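Local coordinates for periplasmic binding protein (Veillonella parvula, PDB 4N01) that probably captures a small solute in the periplasm, perhaps an iron- or cobalamin-type chelate as in its relatives, and delivers it for import, at residues E48-T53 / I152-S157; A87-K92 / A102-V107; D215-Q220 / G254-V259. All blocks are in the same frame, centred on the assembly; numbering follows the deposited sequence. Where two conformers were deposited one is given.

Interaction 1 (E48-T53 / I152-S157)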
ATOM      1  N   GLU A  48      -7.753  18.128   4.407  1.00 21.26           N
ATOM      2  CA  GLU A  48      -6.937  17.730   3.259  1.00 21.56           C
ATOM      3  C   GLU A  48      -6.550  18.972   2.455  1.00 23.47           C
ATOM      4  O   GLU A  48      -7.222  20.001   2.531  1.00 25.90           O
ATOM      5  CB  GLU A  48      -7.678  16.732   2.353  1.00 23.04           C
ATOM      6  CG  GLU A  48      -8.262  15.508   3.062  1.00 25.40           C
ATOM      7  CD  GLU A  48      -7.203  14.573   3.620  1.00 24.12           C
ATOM      8  OE1 GLU A  48      -6.010  14.693   3.250  1.00 32.35           O
ATOM      9  OE2 GLU A  48      -7.563  13.697   4.443  1.00 24.94           O
ATOM     10  N   THR A  49      -5.469  18.872   1.685  1.00 27.35           N
ATOM     11  CA  THR A  49      -5.019  19.986   0.855  1.00 30.77           C
ATOM     12  C   THR A  49      -4.840  19.536  -0.588  1.00 32.61           C
ATOM     13  O   THR A  49      -4.141  18.558  -0.855  1.00 31.16           O
ATOM     14  CB  THR A  49      -3.706  20.585   1.379  1.00 32.85           C
ATOM     15  OG1 THR A  49      -3.933  21.150   2.680  1.00 29.45           O
ATOM     16  CG2 THR A  49      -3.198  21.679   0.437  1.00 33.93           C
ATOM     17  N   PHE A  50      -5.499  20.233  -1.511  1.00 30.38           N
ATOM     18  CA  PHE A  50      -5.402  19.910  -2.935  1.00 35.00           C
ATOM     19  C   PHE A  50      -5.090  21.179  -3.716  1.00 38.99           C
ATOM     20  O   PHE A  50      -5.856  22.143  -3.646  1.00 37.15           O
ATOM     21  CB  PHE A  50      -6.723  19.333  -3.454  1.00 32.04           C
ATOM     22  CG  PHE A  50      -7.229  18.148  -2.672  1.00 32.83           C
ATOM     23  CD1 PHE A  50      -6.747  16.874  -2.923  1.00 31.45           C
ATOM     24  CD2 PHE A  50      -8.207  18.312  -1.704  1.00 29.52           C
ATOM     25  CE1 PHE A  50      -7.222  15.781  -2.211  1.00 30.78           C
ATOM     26  CE2 PHE A  50      -8.689  17.229  -0.991  1.00 31.77           C
ATOM     27  CZ  PHE A  50      -8.194  15.959  -1.243  1.00 25.32           C
ATOM     28  N   ASP A  51      -3.987  21.170  -4.464  1.00 47.17           N
ATOM     29  CA  ASP A  51      -3.549  22.338  -5.235  1.00 53.01           C
ATOM     30  C   ASP A  51      -3.433  23.576  -4.354  1.00 52.92           C
ATOM     31  O   ASP A  51      -3.888  24.657  -4.729  1.00 58.01           O
ATOM     32  CB  ASP A  51      -4.502  22.629  -6.405  1.00 65.85           C
ATOM     33  CG  ASP A  51      -4.306  21.683  -7.577  1.00 77.65           C
ATOM     34  OD1 ASP A  51      -3.786  20.564  -7.379  1.00 81.17           O
ATOM     35  OD2 ASP A  51      -4.687  22.068  -8.704  1.00 84.29           O
ATOM     36  N   GLY A  52      -2.844  23.407  -3.175  1.00 48.86           N
ATOM     37  CA  GLY A  52      -2.626  24.520  -2.270  1.00 50.19           C
ATOM     38  C   GLY A  52      -3.863  24.997  -1.532  1.00 48.39           C
ATOM     39  O   GLY A  52      -3.778  25.886  -0.683  1.00 48.16           O
ATOM     40  N   THR A  53      -5.018  24.421  -1.851  1.00 41.20           N
ATOM     41  CA  THR A  53      -6.247  24.792  -1.160  1.00 39.18           C
ATOM     42  C   THR A  53      -6.546  23.800  -0.043  1.00 37.35           C
ATOM     43  O   THR A  53      -6.778  22.613  -0.293  1.00 37.13           O
ATOM     44  CB  THR A  53      -7.461  24.853  -2.115  1.00 42.38           C
ATOM     45  OG1 THR A  53      -7.189  25.768  -3.185  1.00 48.49           O
ATOM     46  CG2 THR A  53      -8.699  25.316  -1.358  1.00 37.45           C
ATOM     47  N   ILE A 152     -13.817  14.400   1.486  1.00 20.39           N
ATOM     48  CA  ILE A 152     -12.698  13.620   0.975  1.00 18.40           C
ATOM     49  C   ILE A 152     -11.729  13.327   2.107  1.00 18.18           C
ATOM     50  O   ILE A 152     -11.362  14.228   2.868  1.00 22.02           O
ATOM     51  CB  ILE A 152     -11.932  14.386  -0.117  1.00 19.53           C
ATOM     52  CG1 ILE A 152     -12.883  14.785  -1.247  1.00 23.14           C
ATOM     53  CG2 ILE A 152     -10.789  13.537  -0.661  1.00 19.63           C
ATOM     54  CD1 ILE A 152     -12.235  15.651  -2.321  1.00 26.01           C
ATOM     55  N   TRP A 153     -11.315  12.071   2.221  1.00 15.10           N
ATOM     56  CA  TRP A 153     -10.356  11.669   3.246  1.00 17.08           C
ATOM     57  C   TRP A 153      -9.280  10.821   2.613  1.00 16.87           C
ATOM     58  O   TRP A 153      -9.581   9.908   1.844  1.00 18.42           O
ATOM     59  CB  TRP A 153     -11.046  10.838   4.327  1.00 17.84           C
ATOM     60  CG  TRP A 153     -10.090  10.347   5.364  1.00 17.59           C
ATOM     61  CD1 TRP A 153      -9.540  11.075   6.376  1.00 20.56           C
ATOM     62  CD2 TRP A 153      -9.556   9.021   5.484  1.00 17.69           C
ATOM     63  NE1 TRP A 153      -8.701  10.284   7.123  1.00 20.44           N
ATOM     64  CE2 TRP A 153      -8.696   9.018   6.597  1.00 16.93           C
ATOM     65  CE3 TRP A 153      -9.725   7.837   4.758  1.00 17.84           C
ATOM     66  CZ2 TRP A 153      -8.003   7.876   7.006  1.00 16.05           C
ATOM     67  CZ3 TRP A 153      -9.042   6.701   5.167  1.00 21.60           C
ATOM     68  CH2 TRP A 153      -8.192   6.733   6.283  1.00 18.30           C
ATOM     69  N   ILE A 154      -8.027  11.102   2.947  1.00 16.10           N
ATOM     70  CA  ILE A 154      -6.906  10.328   2.411  1.00 16.21           C
ATOM     71  C   ILE A 154      -6.042   9.827   3.562  1.00 14.75           C
ATOM     72  O   ILE A 154      -5.666  10.617   4.435  1.00 16.89           O
ATOM     73  CB  ILE A 154      -6.029  11.203   1.491  1.00 20.79           C
ATOM     74  CG1 ILE A 154      -6.859  11.688   0.296  1.00 24.54           C
ATOM     75  CG2 ILE A 154      -4.796  10.426   1.013  1.00 20.04           C
ATOM     76  CD1 ILE A 154      -6.161  12.740  -0.531  1.00 28.84           C
ATOM     77  N   PRO A 155      -5.749   8.515   3.584  1.00 15.75           N
ATOM     78  CA  PRO A 155      -4.859   7.986   4.627  1.00 16.04           C
ATOM     79  C   PRO A 155      -3.550   8.775   4.688  1.00 17.10           C
ATOM     80  O   PRO A 155      -2.925   9.049   3.650  1.00 16.28           O
ATOM     81  CB  PRO A 155      -4.600   6.549   4.175  1.00 16.62           C
ATOM     82  CG  PRO A 155      -5.874   6.163   3.425  1.00 18.44           C
ATOM     83  CD  PRO A 155      -6.287   7.452   2.713  1.00 15.21           C
ATOM     84  N   GLU A 156      -3.148   9.159   5.893  1.00 13.38           N
ATOM     85  CA  GLU A 156      -1.864   9.831   6.065  1.00 17.29           C
ATOM     86  C   GLU A 156      -0.714   8.981   5.558  1.00 14.52           C
ATOM     87  O   GLU A 156       0.325   9.515   5.163  1.00 13.19           O
ATOM     88  CB  GLU A 156      -1.635  10.192   7.533  1.00 18.23           C
ATOM     89  CG  GLU A 156      -2.585  11.270   8.056  1.00 29.51           C
ATOM     90  CD  GLU A 156      -2.328  12.635   7.435  1.00 51.01           C
ATOM     91  OE1 GLU A 156      -1.144  12.976   7.208  1.00 60.51           O
ATOM     92  OE2 GLU A 156      -3.313  13.363   7.171  1.00 55.45           O
ATOM     93  N   SER A 157      -0.889   7.662   5.566  1.00 12.90           N
ATOM     94  CA  SER A 157       0.201   6.763   5.168  1.00 13.38           C
ATOM     95  C   SER A 157       0.491   6.891   3.672  1.00 14.14           C
ATOM     96  O   SER A 157       1.518   6.424   3.172  1.00 15.11           O
ATOM     97  CB  SER A 157      -0.104   5.308   5.560  1.00 16.91           C
ATOM     98  OG  SER A 157      -1.329   4.865   4.987  1.00 20.77           O
TER
HETATM   99  O   HOH W   1      -5.778  12.529   6.147  1.00 27.60           O
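E48 and W153 are the closest backbone pair, their CA atoms 7.0 Å apart, where a β-hairpin lies over the edge strand 151-153 of the five-stranded parallel sheet. The hairpin pairs strands 44-50 and 53-59, joined by a type I' turn from F50 to T53 with backbone bonds both ways between those two residues. At this distance the hairpin does not extend the sheet, and side chains bridge the gap. E48 and F50, both directed at the other segment, do the work.

The F50 ring meets the two isoleucines obliquely: its CZ is 3.6 Å from I152 CG2, while F50 and I154 reach toward each other tip to tip, CE1 to CD1, also 3.6 Å. A142 of helix 142-147 also touches F50 and I152. E48 passes its CG over I152 O at 3.4 Å, and a bend at chi2 (-67°) then turns CD toward I154 N. The buried carboxylate stays 4.9 Å from E156 OE2 (measured from E48 OE1), a like charge that may raise its proton affinity. A water bridges E48 OE2 (2.7 Å) and I154 O (2.6 Å) but cannot serve every acceptor near it at once. I154 N donates to E48 OE2 over 3.0 Å, nearly straight at 165°, approaching from above the carboxylate plane, 70° out of it.

Interaction 2 (A87-K92 / A102-V107); sequences AGTAFK and AAYDKV
G88 and V107 bring the two backbones nearest, 5.9 Å between their CA atoms, with 87-92 running along strand 86-90 and its exit while 102-107 comes off the short helix 101-104 through a type I turn from Y104 to V107. No direct hydrogen bond joins the segments: apolar contacts and two waters do.

V107 CG1 lies anti to the backbone N (chi1 -176°). It reaches 3.7 Å from T89 CG2, the two side chains passing obliquely, and also rests on the CA of G88, where the strand has no side chain. T89 splits its branches: the methyl meets V107, while OG1 turns to the Y104 ring and two waters. With chi1 at 62°, OG1 stands between the backbone N and the carbonyl carbon, 3.9 Å from Y104 CE1.

Two waters hold that hydroxyl. One lies 2.9 Å from T89 OG1 and 2.7 Å from Y104 OH, at the edge of the tyrosine ring and in its plane. The other, 2.6 Å from T89 OG1, donates to V107 O and stands over one face of the Y104 ring, displaced toward the rim. T89 is thus linked by water to both the phenol and the backbone of the returning chain. At the outer end, the extended side chain of K92 crosses the phenol obliquely, its CD 3.6 Å from Y104 OH.

L78 of helix 71-79 and V109 of the next strand also touch Y104, and T89 pairs through its backbone with K108 and L110. The whole is a β-α-β crossover: strand 86-90, helix 101-104 and strand 109-111, whose two strands lie side by side and parallel in the five-stranded sheet.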
ATOM      1  N   ALA A  87     -20.951   3.134  -1.836  1.00 20.97           N
ATOM      2  CA  ALA A  87     -21.729   3.322  -3.059  1.00 20.88           C
ATOM      3  C   ALA A  87     -20.948   2.916  -4.307  1.00 21.23           C
ATOM      4  O   ALA A  87     -21.516   2.776  -5.387  1.00 22.23           O
ATOM      5  CB  ALA A  87     -22.188   4.752  -3.175  1.00 21.21           C
ATOM      6  N   GLY A  88     -19.645   2.734  -4.175  1.00 20.51           N
ATOM      7  CA  GLY A  88     -18.870   2.333  -5.335  1.00 20.87           C
ATOM      8  C   GLY A  88     -17.391   2.163  -5.058  1.00 20.05           C
ATOM      9  O   GLY A  88     -16.861   2.748  -4.118  1.00 23.43           O
ATOM     10  N   THR A  89     -16.732   1.359  -5.884  1.00 20.28           N
ATOM     11  CA  THR A  89     -15.275   1.245  -5.842  1.00 19.68           C
ATOM     12  C   THR A  89     -14.710   1.463  -7.240  1.00 20.36           C
ATOM     13  O   THR A  89     -15.433   1.355  -8.233  1.00 23.16           O
ATOM     14  CB  THR A  89     -14.812  -0.138  -5.373  1.00 23.77           C
ATOM     15  OG1 THR A  89     -15.281  -1.129  -6.299  1.00 23.28           O
ATOM     16  CG2 THR A  89     -15.339  -0.427  -3.975  1.00 22.42           C
ATOM     17  N   ALA A  90     -13.412   1.739  -7.316  1.00 19.98           N
ATOM     18  CA  ALA A  90     -12.781   1.988  -8.607  1.00 20.68           C
ATOM     19  C   ALA A  90     -11.336   1.538  -8.621  1.00 22.64           C
ATOM     20  O   ALA A  90     -10.721   1.319  -7.570  1.00 19.34           O
ATOM     21  CB  ALA A  90     -12.871   3.454  -8.972  1.00 21.16           C
ATOM     22  N   PHE A  91     -10.811   1.401  -9.833  1.00 20.92           N
ATOM     23  CA  PHE A  91      -9.395   1.172 -10.065  1.00 23.28           C
ATOM     24  C   PHE A  91      -8.822  -0.034  -9.316  1.00 22.23           C
ATOM     25  O   PHE A  91      -7.812   0.079  -8.619  1.00 19.98           O
ATOM     26  CB  PHE A  91      -8.598   2.444  -9.764  1.00 23.07           C
ATOM     27  CG  PHE A  91      -7.522   2.727 -10.767  1.00 23.22           C
ATOM     28  CD1 PHE A  91      -7.421   3.977 -11.365  1.00 25.48           C
ATOM     29  CD2 PHE A  91      -6.614   1.739 -11.122  1.00 27.67           C
ATOM     30  CE1 PHE A  91      -6.434   4.235 -12.303  1.00 28.29           C
ATOM     31  CE2 PHE A  91      -5.619   1.989 -12.056  1.00 30.63           C
ATOM     32  CZ  PHE A  91      -5.530   3.241 -12.645  1.00 31.64           C
ATOM     33  N   LYS A  92      -9.465  -1.189  -9.469  1.00 20.20           N
ATOM     34  CA  LYS A  92      -8.891  -2.435  -8.967  1.00 22.41           C
ATOM     35  C   LYS A  92      -7.580  -2.699  -9.721  1.00 26.20           C
ATOM     36  O   LYS A  92      -7.546  -2.597 -10.949  1.00 24.32           O
ATOM     37  CB  LYS A  92      -9.871  -3.588  -9.201  1.00 20.50           C
ATOM     38  CG  LYS A  92      -9.302  -4.956  -8.846  1.00 21.96           C
ATOM     39  CD  LYS A  92     -10.350  -6.055  -9.026  1.00 28.44           C
ATOM     40  CE  LYS A  92      -9.737  -7.431  -8.780  1.00 32.04           C
ATOM     41  NZ  LYS A  92     -10.463  -8.520  -9.496  1.00 38.78           N
ATOM     42  N   ALA A 102     -15.580 -11.707  -0.774  1.00 21.38           N
ATOM     43  CA  ALA A 102     -17.026 -11.796  -0.633  1.00 23.40           C
ATOM     44  C   ALA A 102     -17.661 -10.448  -0.293  1.00 23.45           C
ATOM     45  O   ALA A 102     -18.755 -10.149  -0.780  1.00 20.97           O
ATOM     46  CB  ALA A 102     -17.416 -12.852   0.395  1.00 20.98           C
ATOM     47  N   ALA A 103     -17.002  -9.640   0.535  1.00 17.72           N
ATOM     48  CA  ALA A 103     -17.511  -8.293   0.817  1.00 19.57           C
ATOM     49  C   ALA A 103     -17.367  -7.386  -0.415  1.00 22.56           C
ATOM     50  O   ALA A 103     -18.264  -6.599  -0.722  1.00 19.77           O
ATOM     51  CB  ALA A 103     -16.814  -7.675   2.041  1.00 16.92           C
ATOM     52  N   TYR A 104     -16.238  -7.505  -1.117  1.00 19.23           N
ATOM     53  CA  TYR A 104     -16.007  -6.750  -2.347  1.00 15.63           C
ATOM     54  C   TYR A 104     -17.123  -6.957  -3.351  1.00 20.73           C
ATOM     55  O   TYR A 104     -17.530  -6.013  -4.031  1.00 18.73           O
ATOM     56  CB  TYR A 104     -14.677  -7.158  -2.990  1.00 15.45           C
ATOM     57  CG  TYR A 104     -14.359  -6.447  -4.298  1.00 16.68           C
ATOM     58  CD1 TYR A 104     -13.791  -5.178  -4.305  1.00 16.47           C
ATOM     59  CD2 TYR A 104     -14.611  -7.059  -5.525  1.00 19.12           C
ATOM     60  CE1 TYR A 104     -13.486  -4.532  -5.502  1.00 20.63           C
ATOM     61  CE2 TYR A 104     -14.318  -6.422  -6.726  1.00 21.20           C
ATOM     62  CZ  TYR A 104     -13.757  -5.157  -6.704  1.00 21.15           C
ATOM     63  OH  TYR A 104     -13.456  -4.524  -7.889  1.00 19.65           O
ATOM     64  N   ASP A 105     -17.605  -8.198  -3.453  1.00 17.33           N
ATOM     65  CA  ASP A 105     -18.635  -8.555  -4.416  1.00 23.74           C
ATOM     66  C   ASP A 105     -19.976  -7.885  -4.136  1.00 21.51           C
ATOM     67  O   ASP A 105     -20.892  -7.975  -4.945  1.00 20.92           O
ATOM     68  CB  ASP A 105     -18.822 -10.080  -4.472  1.00 20.14           C
ATOM     69  CG  ASP A 105     -17.664 -10.783  -5.153  1.00 26.86           C
ATOM     70  OD1 ASP A 105     -16.809 -10.088  -5.742  1.00 25.44           O
ATOM     71  OD2 ASP A 105     -17.619 -12.035  -5.119  1.00 30.01           O
ATOM     72  N   LYS A 106     -20.101  -7.224  -2.993  1.00 21.92           N
ATOM     73  CA  LYS A 106     -21.374  -6.609  -2.629  1.00 23.29           C
ATOM     74  C   LYS A 106     -21.440  -5.140  -3.046  1.00 24.19           C
ATOM     75  O   LYS A 106     -22.520  -4.524  -3.036  1.00 22.77           O
ATOM     76  CB  LYS A 106     -21.613  -6.764  -1.119  1.00 22.06           C
ATOM     77  CG  LYS A 106     -21.758  -8.217  -0.694  1.00 33.03           C
ATOM     78  CD  LYS A 106     -22.005  -8.348   0.794  1.00 42.66           C
ATOM     79  CE  LYS A 106     -22.072  -9.812   1.205  1.00 53.44           C
ATOM     80  NZ  LYS A 106     -22.202  -9.996   2.681  1.00 57.89           N
ATOM     81  N   VAL A 107     -20.289  -4.590  -3.424  1.00 21.66           N
ATOM     82  CA  VAL A 107     -20.181  -3.167  -3.736  1.00 23.20           C
ATOM     83  C   VAL A 107     -20.086  -2.910  -5.240  1.00 22.32           C
ATOM     84  O   VAL A 107     -19.332  -3.580  -5.946  1.00 19.49           O
ATOM     85  CB  VAL A 107     -18.966  -2.532  -3.036  1.00 22.45           C
ATOM     86  CG1 VAL A 107     -18.925  -1.033  -3.303  1.00 21.87           C
ATOM     87  CG2 VAL A 107     -19.030  -2.806  -1.538  1.00 20.40           C
TER
HETATM   88  O   HOH W   2     -12.900  -1.898  -7.820  1.00 18.42           O
HETATM   89  O   HOH W   3     -16.542  -3.255  -5.559  1.00 26.63           O

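Interaction 3 (D215-Q220 / G254-V259)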
ATOM      1  N   ASP A 215      10.820  -2.982  -8.807  1.00 17.46           N
ATOM      2  CA  ASP A 215       9.452  -2.871  -9.300  1.00 17.28           C
ATOM      3  C   ASP A 215       9.385  -3.244 -10.765  1.00 19.76           C
ATOM      4  O   ASP A 215       8.510  -4.011 -11.197  1.00 26.49           O
ATOM      5  CB  ASP A 215       8.931  -1.451  -9.137  1.00 25.11           C
ATOM      6  CG  ASP A 215       7.541  -1.284  -9.711  1.00 30.38           C
ATOM      7  OD1 ASP A 215       6.560  -1.456  -8.955  1.00 31.58           O
ATOM      8  OD2 ASP A 215       7.418  -0.995 -10.926  1.00 34.22           O
ATOM      9  N   SER A 216      10.308  -2.676 -11.532  1.00 22.23           N
ATOM     10  CA  SER A 216      10.345  -2.850 -12.972  1.00 20.89           C
ATOM     11  C   SER A 216      11.619  -2.187 -13.472  1.00 27.51           C
ATOM     12  O   SER A 216      12.362  -1.591 -12.690  1.00 24.63           O
ATOM     13  CB  SER A 216       9.127  -2.193 -13.611  1.00 29.77           C
ATOM     14  OG  SER A 216       9.029  -0.833 -13.218  1.00 29.41           O
ATOM     15  N   GLU A 217      11.883  -2.285 -14.767  1.00 27.28           N
ATOM     16  CA  GLU A 217      13.011  -1.559 -15.330  1.00 29.91           C
ATOM     17  C   GLU A 217      12.684  -1.045 -16.716  1.00 28.45           C
ATOM     18  O   GLU A 217      11.871  -1.626 -17.432  1.00 32.39           O
ATOM     19  CB  GLU A 217      14.285  -2.417 -15.360  1.00 33.11           C
ATOM     20  CG  GLU A 217      14.266  -3.551 -16.377  1.00 36.34           C
ATOM     21  CD  GLU A 217      15.607  -4.272 -16.482  1.00 40.69           C
ATOM     22  OE1 GLU A 217      16.031  -4.922 -15.497  1.00 33.79           O
ATOM     23  OE2 GLU A 217      16.246  -4.191 -17.554  1.00 42.09           O
ATOM     24  N   ASP A 218      13.305   0.071 -17.076  1.00 33.00           N
ATOM     25  CA  ASP A 218      13.209   0.619 -18.423  1.00 43.43           C
ATOM     26  C   ASP A 218      14.574   1.230 -18.662  1.00 45.68           C
ATOM     27  O   ASP A 218      14.740   2.452 -18.606  1.00 53.57           O
ATOM     28  CB  ASP A 218      12.108   1.681 -18.498  1.00 52.04           C
ATOM     29  CG  ASP A 218      11.611   1.907 -19.914  1.00 65.24           C
ATOM     30  OD1 ASP A 218      11.622   0.945 -20.710  1.00 71.06           O
ATOM     31  OD2 ASP A 218      11.203   3.045 -20.231  1.00 70.95           O
ATOM     32  N   GLY A 219      15.561   0.369 -18.900  0.51 39.68           N
ATOM     33  CA  GLY A 219      16.951   0.783 -18.908  0.51 38.21           C
ATOM     34  C   GLY A 219      17.497   0.788 -17.490  0.51 37.39           C
ATOM     35  O   GLY A 219      18.375  -0.008 -17.145  0.51 39.21           O
ATOM     36  N   GLN A 220      16.973   1.695 -16.668  0.51 34.71           N
ATOM     37  CA  GLN A 220      17.313   1.763 -15.249  0.51 29.97           C
ATOM     38  C   GLN A 220      16.243   1.059 -14.424  0.51 24.28           C
ATOM     39  O   GLN A 220      15.094   0.964 -14.852  0.51 25.87           O
ATOM     40  CB  GLN A 220      17.382   3.223 -14.796  0.51 27.75           C
ATOM     41  CG  GLN A 220      18.597   3.996 -15.261  0.51 32.08           C
ATOM     42  CD  GLN A 220      18.618   5.395 -14.678  0.51 33.70           C
ATOM     43  OE1 GLN A 220      19.426   5.705 -13.804  0.51 37.22           O
ATOM     44  NE2 GLN A 220      17.713   6.244 -15.152  0.51 34.57           N
ATOM     45  N   GLY A 254      16.416   4.317 -10.203  1.00 21.33           N
ATOM     46  CA  GLY A 254      17.730   4.206  -9.585  1.00 20.33           C
ATOM     47  C   GLY A 254      18.752   3.890 -10.670  1.00 26.49           C
ATOM     48  O   GLY A 254      18.403   3.797 -11.848  1.00 31.02           O
ATOM     49  N   SER A 255      20.011   3.737 -10.264  0.53 24.26           N
ATOM     50  CA  SER A 255      21.068   3.289 -11.160  0.53 23.60           C
ATOM     51  C   SER A 255      21.529   1.909 -10.720  0.53 20.96           C
ATOM     52  O   SER A 255      21.627   1.642  -9.519  0.53 16.28           O
ATOM     53  CB  SER A 255      22.247   4.261 -11.126  0.53 30.60           C
ATOM     54  OG  SER A 255      21.931   5.468 -11.800  0.53 32.20           O
ATOM     55  N   TRP A 256      21.796   1.026 -11.680  1.00 19.57           N
ATOM     56  CA  TRP A 256      22.340  -0.284 -11.351  1.00 16.82           C
ATOM     57  C   TRP A 256      23.691  -0.155 -10.636  1.00 16.42           C
ATOM     58  O   TRP A 256      24.021  -0.987  -9.808  1.00 18.66           O
ATOM     59  CB  TRP A 256      22.505  -1.151 -12.609  1.00 20.53           C
ATOM     60  CG  TRP A 256      21.217  -1.751 -13.157  1.00 22.45           C
ATOM     61  CD1 TRP A 256      20.717  -1.598 -14.421  1.00 28.93           C
ATOM     62  CD2 TRP A 256      20.286  -2.602 -12.462  1.00 21.98           C
ATOM     63  NE1 TRP A 256      19.532  -2.297 -14.552  1.00 27.56           N
ATOM     64  CE2 TRP A 256      19.247  -2.914 -13.362  1.00 24.49           C
ATOM     65  CE3 TRP A 256      20.227  -3.114 -11.158  1.00 17.03           C
ATOM     66  CZ2 TRP A 256      18.171  -3.729 -13.011  1.00 20.91           C
ATOM     67  CZ3 TRP A 256      19.155  -3.919 -10.810  1.00 19.78           C
ATOM     68  CH2 TRP A 256      18.144  -4.218 -11.730  1.00 22.51           C
ATOM     69  N   GLU A 257      24.465   0.876 -10.972  1.00 16.95           N
ATOM     70  CA  GLU A 257      25.753   1.122 -10.301  1.00 23.40           C
ATOM     71  C   GLU A 257      25.568   1.194  -8.795  1.00 23.91           C
ATOM     72  O   GLU A 257      26.363   0.640  -8.033  1.00 18.51           O
ATOM     73  CB  GLU A 257      26.415   2.412 -10.802  1.00 22.31           C
ATOM     74  CG  GLU A 257      27.055   2.270 -12.170  1.00 25.60           C
ATOM     75  CD  GLU A 257      26.029   2.149 -13.288  1.00 39.30           C
ATOM     76  OE1 GLU A 257      24.890   2.646 -13.113  1.00 43.04           O
ATOM     77  OE2 GLU A 257      26.356   1.549 -14.340  1.00 32.09           O
ATOM     78  N   THR A 258      24.493   1.852  -8.375  1.00 15.72           N
ATOM     79  CA  THR A 258      24.229   2.042  -6.963  1.00 15.82           C
ATOM     80  C   THR A 258      23.849   0.712  -6.317  1.00 17.62           C
ATOM     81  O   THR A 258      24.311   0.383  -5.219  1.00 16.69           O
ATOM     82  CB  THR A 258      23.103   3.069  -6.755  1.00 18.87           C
ATOM     83  OG1 THR A 258      23.503   4.318  -7.337  1.00 19.85           O
ATOM     84  CG2 THR A 258      22.845   3.271  -5.271  1.00 18.40           C
ATOM     85  N   VAL A 259      23.017  -0.061  -7.006  1.00 17.32           N
ATOM     86  CA  VAL A 259      22.610  -1.367  -6.500  1.00 17.69           C
ATOM     87  C   VAL A 259      23.819  -2.290  -6.375  1.00 16.29           C
ATOM     88  O   VAL A 259      23.980  -3.000  -5.379  1.00 17.26           O
ATOM     89  CB  VAL A 259      21.589  -2.008  -7.439  1.00 18.09           C
ATOM     90  CG1 VAL A 259      21.093  -3.338  -6.861  1.00 18.22           C
ATOM     91  CG2 VAL A 259      20.430  -1.036  -7.679  1.00 16.39           C
TER
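G254 O faces the aliphatic part of Q220, with Q220 CB 3.2 Å away. Q220 OE1 comes to 2.9 Å from G254 O, but both are acceptors and no bond forms; Q220 has two deposited conformers, so little rests on this approach.

S255 follows at the N-cap position, though its side chain makes no capping bond. Its OG instead donates to Q220 OE1 over 3.2 Å, in the carbonyl plane with a C=O...O angle of 159°. Since S255 also has a second conformer, this link is tentative.

W256 opens the helix and carries the firmer part of the contact. Its ring meets E217 at the edge: CZ2 lies 3.5 Å from E217 OE1, which sits in the ring plane, while carboxylate and ring planes are 58° apart. That carboxylate has stronger partners, with OE2 in a salt bridge to K288 and OE1 bonded to Y214 OH.

T258, two residues on, touches M242 and L245. The helix 256-262 thus starts just past strand 251-253, an edge of the small antiparallel sheet 216-217, 221-224, 251-253, with W256 laid against P221 of the middle strand and L295 of a loop.

Overall arrangement
From the N terminus, interaction 1 closes the first and longest loop, joining the hairpin that opens the modelled chain to the edge strand 151-153. Interaction 2 falls within that loop and spans only a short crossover, at strands 86-90 and 109-111 toward the opposite edge of the same five-stranded sheet; the centres of the two lie 23 Å apart. The chain then runs through helices 165-178 and 182-203 before interaction 3 closes a separate loop at the small antiparallel sheet that follows strand 209-214 of the four-stranded sheet. None of the three cross. Interactions 2 and 3, 35 Å apart between centres, flank the middle of the chain, consistent with the two-lobed build of this binding-protein family.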